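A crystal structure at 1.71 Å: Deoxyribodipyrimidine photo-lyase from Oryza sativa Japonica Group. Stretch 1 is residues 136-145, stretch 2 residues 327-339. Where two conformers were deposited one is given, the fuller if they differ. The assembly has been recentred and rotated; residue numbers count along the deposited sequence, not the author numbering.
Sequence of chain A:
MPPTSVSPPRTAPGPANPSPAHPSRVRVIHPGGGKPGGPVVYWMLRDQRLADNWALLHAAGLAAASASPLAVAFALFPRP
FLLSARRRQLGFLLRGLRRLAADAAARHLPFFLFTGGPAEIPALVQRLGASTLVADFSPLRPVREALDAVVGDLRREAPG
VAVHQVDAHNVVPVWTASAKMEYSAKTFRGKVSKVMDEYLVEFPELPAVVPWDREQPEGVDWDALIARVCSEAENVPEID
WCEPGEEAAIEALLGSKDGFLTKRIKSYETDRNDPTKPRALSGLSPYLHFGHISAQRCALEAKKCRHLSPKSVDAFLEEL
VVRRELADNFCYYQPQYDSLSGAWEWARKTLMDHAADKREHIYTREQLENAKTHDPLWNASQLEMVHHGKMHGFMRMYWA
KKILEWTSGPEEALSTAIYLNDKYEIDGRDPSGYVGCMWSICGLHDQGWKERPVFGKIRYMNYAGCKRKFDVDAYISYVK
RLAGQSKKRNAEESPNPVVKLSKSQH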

ATOM      1  N   ASP A 136       5.814  -2.820 -12.782  1.00 15.92           N
ATOM      2  CA  ASP A 136       5.008  -1.786 -12.147  1.00 14.66           C
ATOM      3  C   ASP A 136       5.864  -0.986 -11.156  1.00 14.89           C
ATOM      4  O   ASP A 136       7.086  -1.172 -11.088  1.00 15.46           O
ATOM      5  CB  ASP A 136       3.670  -2.322 -11.549  1.00 12.76           C
ATOM      6  CG  ASP A 136       3.859  -3.517 -10.586  1.00 15.09           C
ATOM      7  OD1 ASP A 136       2.992  -4.431 -10.577  1.00 16.17           O
ATOM      8  OD2 ASP A 136       4.834  -3.522  -9.803  1.00 13.69           O
ATOM      9  N   PHE A 137       5.244  -0.056 -10.440  1.00 12.46           N
ATOM     10  CA  PHE A 137       5.997   0.909  -9.641  1.00 14.09           C
ATOM     11  C   PHE A 137       5.687   0.917  -8.160  1.00 15.32           C
ATOM     12  O   PHE A 137       4.523   0.949  -7.755  1.00 15.45           O
ATOM     13  CB  PHE A 137       5.787   2.346 -10.147  1.00 13.14           C
ATOM     14  CG  PHE A 137       6.298   3.382  -9.184  1.00 15.00           C
ATOM     15  CD1 PHE A 137       5.432   4.007  -8.299  1.00 14.01           C
ATOM     16  CD2 PHE A 137       7.652   3.679  -9.118  1.00 16.54           C
ATOM     17  CE1 PHE A 137       5.911   4.953  -7.379  1.00 13.51           C
ATOM     18  CE2 PHE A 137       8.143   4.609  -8.204  1.00 15.48           C
ATOM     19  CZ  PHE A 137       7.260   5.245  -7.325  1.00 16.81           C
ATOM     20  N   SER A 138       6.749   0.913  -7.359  1.00 11.70           N
ATOM     21  CA  SER A 138       6.657   1.173  -5.920  1.00 12.73           C
ATOM     22  C   SER A 138       7.876   1.970  -5.499  1.00 14.18           C
ATOM     23  O   SER A 138       8.971   1.722  -5.990  1.00 15.15           O
ATOM     24  CB  SER A 138       6.636  -0.136  -5.127  1.00 17.47           C
ATOM     25  OG  SER A 138       6.876   0.140  -3.752  1.00 21.51           O
ATOM     26  N   PRO A 139       7.701   2.931  -4.576  1.00 14.46           N
ATOM     27  CA  PRO A 139       8.852   3.714  -4.123  1.00 13.15           C
ATOM     28  C   PRO A 139       9.612   3.052  -2.973  1.00 12.60           C
ATOM     29  O   PRO A 139      10.627   3.586  -2.513  1.00 17.34           O
ATOM     30  CB  PRO A 139       8.202   5.017  -3.621  1.00 14.28           C
ATOM     31  CG  PRO A 139       6.847   4.588  -3.130  1.00 13.69           C
ATOM     32  CD  PRO A 139       6.421   3.466  -4.064  1.00 14.44           C
ATOM     33  N   LEU A 140       9.127   1.920  -2.480  1.00 11.42           N
ATOM     34  CA  LEU A 140       9.770   1.322  -1.307  1.00 13.75           C
ATOM     35  C   LEU A 140      11.161   0.801  -1.681  1.00 12.23           C
ATOM     36  O   LEU A 140      11.343   0.191  -2.741  1.00 14.87           O
ATOM     37  CB  LEU A 140       8.921   0.190  -0.749  1.00 14.33           C
ATOM     38  CG  LEU A 140       7.563   0.659  -0.206  1.00 12.19           C
ATOM     39  CD1 LEU A 140       6.922  -0.494   0.536  1.00 18.08           C
ATOM     40  CD2 LEU A 140       7.714   1.900   0.714  1.00 15.87           C
ATOM     41  N   ARG A 141      12.143   1.012  -0.812  1.00 13.89           N
ATOM     42  CA  ARG A 141      13.508   0.699  -1.191  1.00 16.80           C
ATOM     43  C   ARG A 141      13.772  -0.772  -1.560  1.00 14.18           C
ATOM     44  O   ARG A 141      14.523  -1.023  -2.498  1.00 15.72           O
ATOM     45  CB  ARG A 141      14.549   1.267  -0.203  1.00 17.61           C
ATOM     46  CG  ARG A 141      14.820   0.439   1.044  1.00 23.39           C
ATOM     47  CD  ARG A 141      15.858   1.133   1.940  1.00 23.19           C
ATOM     48  NE  ARG A 141      15.471   2.502   2.285  1.00 17.63           N
ATOM     49  CZ  ARG A 141      14.832   2.845   3.406  1.00 19.38           C
ATOM     50  NH1 ARG A 141      14.512   1.923   4.315  1.00 19.83           N
ATOM     51  NH2 ARG A 141      14.522   4.118   3.630  1.00 19.00           N
ATOM     52  N   PRO A 142      13.164  -1.752  -0.852  1.00 13.78           N
ATOM     53  CA  PRO A 142      13.528  -3.108  -1.297  1.00 15.28           C
ATOM     54  C   PRO A 142      13.014  -3.453  -2.692  1.00 16.55           C
ATOM     55  O   PRO A 142      13.621  -4.286  -3.389  1.00 16.76           O
ATOM     56  CB  PRO A 142      12.913  -4.032  -0.235  1.00 20.87           C
ATOM     57  CG  PRO A 142      12.028  -3.181   0.595  1.00 21.45           C
ATOM     58  CD  PRO A 142      12.404  -1.747   0.415  1.00 14.93           C
ATOM     59  N   VAL A 143      11.910  -2.833  -3.092  1.00 16.67           N
ATOM     60  CA  VAL A 143      11.355  -3.068  -4.420  1.00 17.98           C
ATOM     61  C   VAL A 143      12.179  -2.379  -5.508  1.00 19.05           C
ATOM     62  O   VAL A 143      12.520  -2.988  -6.519  1.00 16.68           O
ATOM     63  CB  VAL A 143       9.913  -2.589  -4.499  1.00 15.24           C
ATOM     64  CG1 VAL A 143       9.385  -2.818  -5.896  1.00 16.20           C
ATOM     65  CG2 VAL A 143       9.075  -3.305  -3.449  1.00 17.41           C
ATOM     66  N   ARG A 144      12.470  -1.094  -5.294  1.00 17.27           N
ATOM     67  CA  ARG A 144      13.331  -0.328  -6.179  1.00 15.81           C
ATOM     68  C   ARG A 144      14.682  -1.009  -6.347  1.00 17.39           C
ATOM     69  O   ARG A 144      15.201  -1.063  -7.452  1.00 19.80           O
ATOM     70  CB  ARG A 144      13.539   1.111  -5.662  1.00 16.86           C
ATOM     71  CG  ARG A 144      12.293   1.964  -5.629  1.00 22.16           C
ATOM     72  CD  ARG A 144      12.612   3.420  -5.262  1.00 22.29           C
ATOM     73  NE  ARG A 144      13.310   4.148  -6.328  1.00 23.79           N
ATOM     74  CZ  ARG A 144      13.465   5.472  -6.339  1.00 23.38           C
ATOM     75  NH1 ARG A 144      12.988   6.203  -5.353  1.00 20.48           N
ATOM     76  NH2 ARG A 144      14.104   6.073  -7.331  1.00 25.98           N
ATOM     77  N   GLU A 145      15.242  -1.540  -5.265  1.00 16.67           N
ATOM     78  CA  GLU A 145      16.547  -2.188  -5.352  1.00 17.85           C
ATOM     79  C   GLU A 145      16.456  -3.488  -6.137  1.00 20.60           C
ATOM     80  O   GLU A 145      17.360  -3.822  -6.905  1.00 22.08           O
ATOM     81  CB  GLU A 145      17.114  -2.443  -3.958  1.00 21.07           C
ATOM     82  CG  GLU A 145      17.493  -1.161  -3.234  1.00 29.01           C
ATOM     83  CD  GLU A 145      17.815  -1.376  -1.765  1.00 33.86           C
ATOM     84  OE1 GLU A 145      18.117  -0.377  -1.080  1.00 33.02           O
ATOM     85  OE2 GLU A 145      17.764  -2.534  -1.295  1.00 37.77           O
ATOM     86  N   ALA A 327       1.839  10.245  -0.196  1.00 13.59           N
ATOM     87  CA  ALA A 327       2.759   9.318   0.452  1.00 11.71           C
ATOM     88  C   ALA A 327       3.732   8.702  -0.545  1.00 12.97           C
ATOM     89  O   ALA A 327       4.903   8.528  -0.206  1.00 16.65           O
ATOM     90  CB  ALA A 327       2.016   8.221   1.238  1.00 12.08           C
ATOM     91  N   ASP A 328       3.254   8.339  -1.745  1.00  8.54           N
ATOM     92  CA  ASP A 328       4.169   7.863  -2.801  1.00 10.19           C
ATOM     93  C   ASP A 328       5.177   8.961  -3.172  1.00 13.25           C
ATOM     94  O   ASP A 328       6.375   8.710  -3.338  1.00 15.46           O
ATOM     95  CB  ASP A 328       3.425   7.360  -4.046  1.00 11.19           C
ATOM     96  CG  ASP A 328       3.288   5.832  -4.078  1.00 17.13           C
ATOM     97  OD1 ASP A 328       3.311   5.221  -5.184  1.00 15.80           O
ATOM     98  OD2 ASP A 328       3.169   5.240  -2.981  1.00 15.55           O
ATOM     99  N   ASN A 329       4.675  10.187  -3.308  1.00 14.24           N
ATOM    100  CA  ASN A 329       5.528  11.328  -3.603  1.00 11.68           C
ATOM    101  C   ASN A 329       6.676  11.391  -2.603  1.00 13.53           C
ATOM    102  O   ASN A 329       7.841  11.497  -2.984  1.00 12.38           O
ATOM    103  CB  ASN A 329       4.708  12.611  -3.565  1.00 13.18           C
ATOM    104  CG  ASN A 329       5.570  13.859  -3.604  1.00 15.03           C
ATOM    105  OD1 ASN A 329       5.862  14.444  -2.568  1.00 13.99           O
ATOM    106  ND2 ASN A 329       6.004  14.249  -4.792  1.00 14.01           N
ATOM    107  N   PHE A 330       6.340  11.289  -1.321  1.00 12.41           N
ATOM    108  CA  PHE A 330       7.349  11.435  -0.294  1.00 13.02           C
ATOM    109  C   PHE A 330       8.367  10.309  -0.332  1.00 11.18           C
ATOM    110  O   PHE A 330       9.574  10.553  -0.338  1.00 14.06           O
ATOM    111  CB  PHE A 330       6.709  11.531   1.083  1.00 11.83           C
ATOM    112  CG  PHE A 330       7.706  11.614   2.194  1.00 10.38           C
ATOM    113  CD1 PHE A 330       8.381  12.805   2.457  1.00 13.13           C
ATOM    114  CD2 PHE A 330       7.974  10.509   2.974  1.00  9.93           C
ATOM    115  CE1 PHE A 330       9.310  12.874   3.486  1.00 10.46           C
ATOM    116  CE2 PHE A 330       8.909  10.585   4.017  1.00 13.40           C
ATOM    117  CZ  PHE A 330       9.564  11.756   4.266  1.00 12.25           C
ATOM    118  N   CYS A 331       7.897   9.071  -0.356  1.00 11.78           N
ATOM    119  CA  CYS A 331       8.835   7.956  -0.351  1.00 11.19           C
ATOM    120  C   CYS A 331       9.695   7.907  -1.631  1.00 13.95           C
ATOM    121  O   CYS A 331      10.858   7.528  -1.585  1.00 14.24           O
ATOM    122  CB  CYS A 331       8.117   6.627  -0.112  1.00 13.23           C
ATOM    123  SG  CYS A 331       7.290   6.513   1.485  1.00 14.29           S
ATOM    124  N   TYR A 332       9.128   8.319  -2.765  1.00 14.23           N
ATOM    125  CA  TYR A 332       9.862   8.306  -4.024  1.00 11.72           C
ATOM    126  C   TYR A 332      11.024   9.310  -4.023  1.00 13.81           C
ATOM    127  O   TYR A 332      12.106   9.001  -4.512  1.00 14.72           O
ATOM    128  CB  TYR A 332       8.900   8.573  -5.190  1.00  9.35           C
ATOM    129  CG  TYR A 332       9.581   8.606  -6.541  1.00 14.89           C
ATOM    130  CD1 TYR A 332       9.992   7.426  -7.162  1.00 14.40           C
ATOM    131  CD2 TYR A 332       9.796   9.808  -7.206  1.00 18.00           C
ATOM    132  CE1 TYR A 332      10.605   7.445  -8.391  1.00 18.30           C
ATOM    133  CE2 TYR A 332      10.409   9.828  -8.449  1.00 19.83           C
ATOM    134  CZ  TYR A 332      10.809   8.639  -9.029  1.00 23.82           C
ATOM    135  OH  TYR A 332      11.424   8.632 -10.258  1.00 28.63           O
ATOM    136  N   TYR A 333      10.809  10.495  -3.442  1.00 14.22           N
ATOM    137  CA  TYR A 333      11.804  11.566  -3.496  1.00 16.69           C
ATOM    138  C   TYR A 333      12.674  11.678  -2.252  1.00 16.95           C
ATOM    139  O   TYR A 333      13.739  12.299  -2.304  1.00 20.59           O
ATOM    140  CB  TYR A 333      11.165  12.935  -3.785  1.00 15.99           C
ATOM    141  CG  TYR A 333      10.687  13.112  -5.205  1.00 12.80           C
ATOM    142  CD1 TYR A 333      11.587  13.117  -6.264  1.00 15.15           C
ATOM    143  CD2 TYR A 333       9.337  13.274  -5.494  1.00 13.92           C
ATOM    144  CE1 TYR A 333      11.155  13.278  -7.573  1.00 16.71           C
ATOM    145  CE2 TYR A 333       8.897  13.438  -6.802  1.00 17.60           C
ATOM    146  CZ  TYR A 333       9.816  13.437  -7.833  1.00 17.13           C
ATOM    147  OH  TYR A 333       9.399  13.596  -9.131  1.00 21.02           O
ATOM    148  N   GLN A 334      12.217  11.102  -1.140  1.00 14.48           N
ATOM    149  CA  GLN A 334      12.962  11.124   0.121  1.00 15.38           C
ATOM    150  C   GLN A 334      13.448   9.710   0.453  1.00 14.59           C
ATOM    151  O   GLN A 334      12.690   8.894   0.999  1.00 16.27           O
ATOM    152  CB  GLN A 334      12.077  11.697   1.239  1.00 10.91           C
ATOM    153  CG  GLN A 334      12.721  11.711   2.655  1.00 18.73           C
ATOM    154  CD  GLN A 334      14.142  12.280   2.671  1.00 17.17           C
ATOM    155  OE1 GLN A 334      15.117  11.540   2.524  1.00 19.70           O
ATOM    156  NE2 GLN A 334      14.262  13.595   2.865  1.00 21.04           N
ATOM    157  N   PRO A 335      14.714   9.407   0.122  1.00 17.97           N
ATOM    158  CA  PRO A 335      15.272   8.066   0.357  1.00 22.58           C
ATOM    159  C   PRO A 335      15.217   7.636   1.816  1.00 19.48           C
ATOM    160  O   PRO A 335      15.137   6.443   2.080  1.00 22.55           O
ATOM    161  CB  PRO A 335      16.738   8.213  -0.078  1.00 24.34           C
ATOM    162  CG  PRO A 335      16.730   9.300  -1.059  1.00 19.67           C
ATOM    163  CD  PRO A 335      15.689  10.282  -0.551  1.00 20.62           C
ATOM    164  N   GLN A 336      15.264   8.589   2.736  1.00 17.17           N
ATOM    165  CA  GLN A 336      15.210   8.299   4.164  1.00 16.45           C
ATOM    166  C   GLN A 336      13.805   8.514   4.723  1.00 13.00           C
ATOM    167  O   GLN A 336      13.598   9.235   5.716  1.00 12.73           O
ATOM    168  CB  GLN A 336      16.254   9.131   4.917  1.00 17.01           C
ATOM    169  CG  GLN A 336      17.676   8.684   4.610  1.00 22.88           C
ATOM    170  CD  GLN A 336      18.721   9.638   5.163  1.00 31.47           C
ATOM    171  OE1 GLN A 336      19.324   9.384   6.205  1.00 34.05           O
ATOM    172  NE2 GLN A 336      18.928  10.748   4.469  1.00 32.87           N
ATOM    173  N   TYR A 337      12.841   7.852   4.095  1.00 14.97           N
ATOM    174  CA  TYR A 337      11.432   8.096   4.383  1.00 13.04           C
ATOM    175  C   TYR A 337      10.963   7.428   5.669  1.00 15.58           C
ATOM    176  O   TYR A 337       9.849   7.674   6.120  1.00 13.82           O
ATOM    177  CB  TYR A 337      10.557   7.654   3.202  1.00 13.33           C
ATOM    178  CG  TYR A 337      10.776   6.218   2.778  1.00 16.68           C
ATOM    179  CD1 TYR A 337      10.324   5.159   3.573  1.00 13.85           C
ATOM    180  CD2 TYR A 337      11.440   5.922   1.599  1.00 16.12           C
ATOM    181  CE1 TYR A 337      10.531   3.839   3.194  1.00 13.38           C
ATOM    182  CE2 TYR A 337      11.653   4.601   1.206  1.00 17.82           C
ATOM    183  CZ  TYR A 337      11.203   3.575   2.004  1.00 13.72           C
ATOM    184  OH  TYR A 337      11.412   2.286   1.597  1.00 16.83           O
ATOM    185  N   ASP A 338      11.820   6.602   6.272  1.00 14.87           N
ATOM    186  CA  ASP A 338      11.464   5.876   7.488  1.00 13.92           C
ATOM    187  C   ASP A 338      12.384   6.229   8.654  1.00 15.11           C
ATOM    188  O   ASP A 338      12.596   5.413   9.550  1.00 19.56           O
ATOM    189  CB  ASP A 338      11.539   4.356   7.243  1.00 14.49           C
ATOM    190  CG  ASP A 338      12.925   3.902   6.771  1.00 21.63           C
ATOM    191  OD1 ASP A 338      13.210   2.688   6.851  1.00 22.52           O
ATOM    192  OD2 ASP A 338      13.736   4.751   6.336  1.00 19.79           O
ATOM    193  N   SER A 339      12.927   7.446   8.636  0.50 14.99           N
ATOM    194  CA  SER A 339      13.894   7.873   9.644  0.50 16.94           C
ATOM    195  C   SER A 339      13.725   9.364   9.933  0.50 14.62           C
ATOM    196  O   SER A 339      13.206  10.111   9.097  0.50 13.87           O
ATOM    197  CB  SER A 339      15.317   7.584   9.154  0.50 20.46           C
ATOM    198  OG  SER A 339      16.222   7.482  10.237  0.50 24.39           O
TER
HETATM  199  O   HOH W   1      12.370   5.455  -2.708  1.00 25.78           O
HETATM  200  O   HOH W   2      15.829   4.523   0.272  1.00 30.88           O
HETATM  201  O   HOH W   3      13.836   9.171  -7.072  1.00 37.57           O

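At the middle of this contact a proline ring rests on the side of a helix. Pro139 points its CA-to-CB bond toward the second stretch, and its CB lies 3.5 Å from Tyr332 N and 3.9 Å from Tyr332 CB, while Pro139 CG reaches Cys331 CB at 3.9 Å. The backbones come close here, with the CA atoms of Pro139 and Tyr332 4.7 Å apart. Such an approach suits a compact ring, which offers carbon to a helix whose own amides are already engaged: Tyr332 N donates to Asp328 O at 2.8 Å, so the proline can cover it without leaving a donor unpaired.

Phe137 extends this apolar patch. Its CZ meets Tyr332 CD1 at 3.5 Å, the two rings inclined at 69° with centroids 5.5 Å apart, an oblique pairing. Asp328 OD1 also approaches the edge of the Phe137 ring, 3.4 Å from CE1, where the slightly positive ring hydrogens favour a carboxylate; both oxygens of that carboxylate are hydrogen-bonded elsewhere in the structure. Between the two inward-pointing residues, Ser138 turns its CA-to-CB bond away, the alternation expected of an extended segment.

The first stretch then turns into a helix, with Leu140 at the N-cap position. Leu140 O accepts from Arg144 N at 3.1 Å, starting the helical pattern, and the Leu140 side chain places CD2 4.1 Å from Tyr337 CZ. The second stretch does the reverse: its helix runs through Tyr333, and the chain beyond it carries Tyr337 and Asp338 back toward the first stretch, within a type I turn from Gln336 to Ser339. One helix begins beside the end of the other, and the polar bonds gather at these ends. Arg141 N, an amide of the first helical turn, donates to Tyr337 OH at 2.8 Å and 170°, nearly straight.

Arg141 is the richest polar residue of the contact. Its guanidinium lies flat on the Tyr337 ring, planes at 8° and centres 4.5 Å apart, an off-centre cation-pi arrangement. Stacking leaves the edge of the group free for acceptors in its plane. Asp338 takes a two-pronged salt bridge, Arg141 NH1 to Asp338 OD1 at 3.0 Å and Arg141 NH2 to Asp338 OD2 at 2.9 Å, while Arg141 NH2 also donates to Pro335 O at 2.9 Å. A water completes the set, accepting from Arg141 NE and donating to Pro335 O.

Arg144, one helical turn further and solvent-exposed, adds a second polar link. Tyr332 CD1 lies over one face of its guanidinium, and Arg144 NH1 donates to Tyr332 O at 3.1 Å, although the 138° angle is well bent. One water accepts from Arg144 NH1 and donates to both Pro139 O and Cys331 O; another links Arg144 NH2 to Tyr332 O. The design rule is economical: carbon covers the helix flank, one arginine stacks on a tyrosine while meeting a carboxylate and a carbonyl, and a second arginine answers a carbonyl near the helix end.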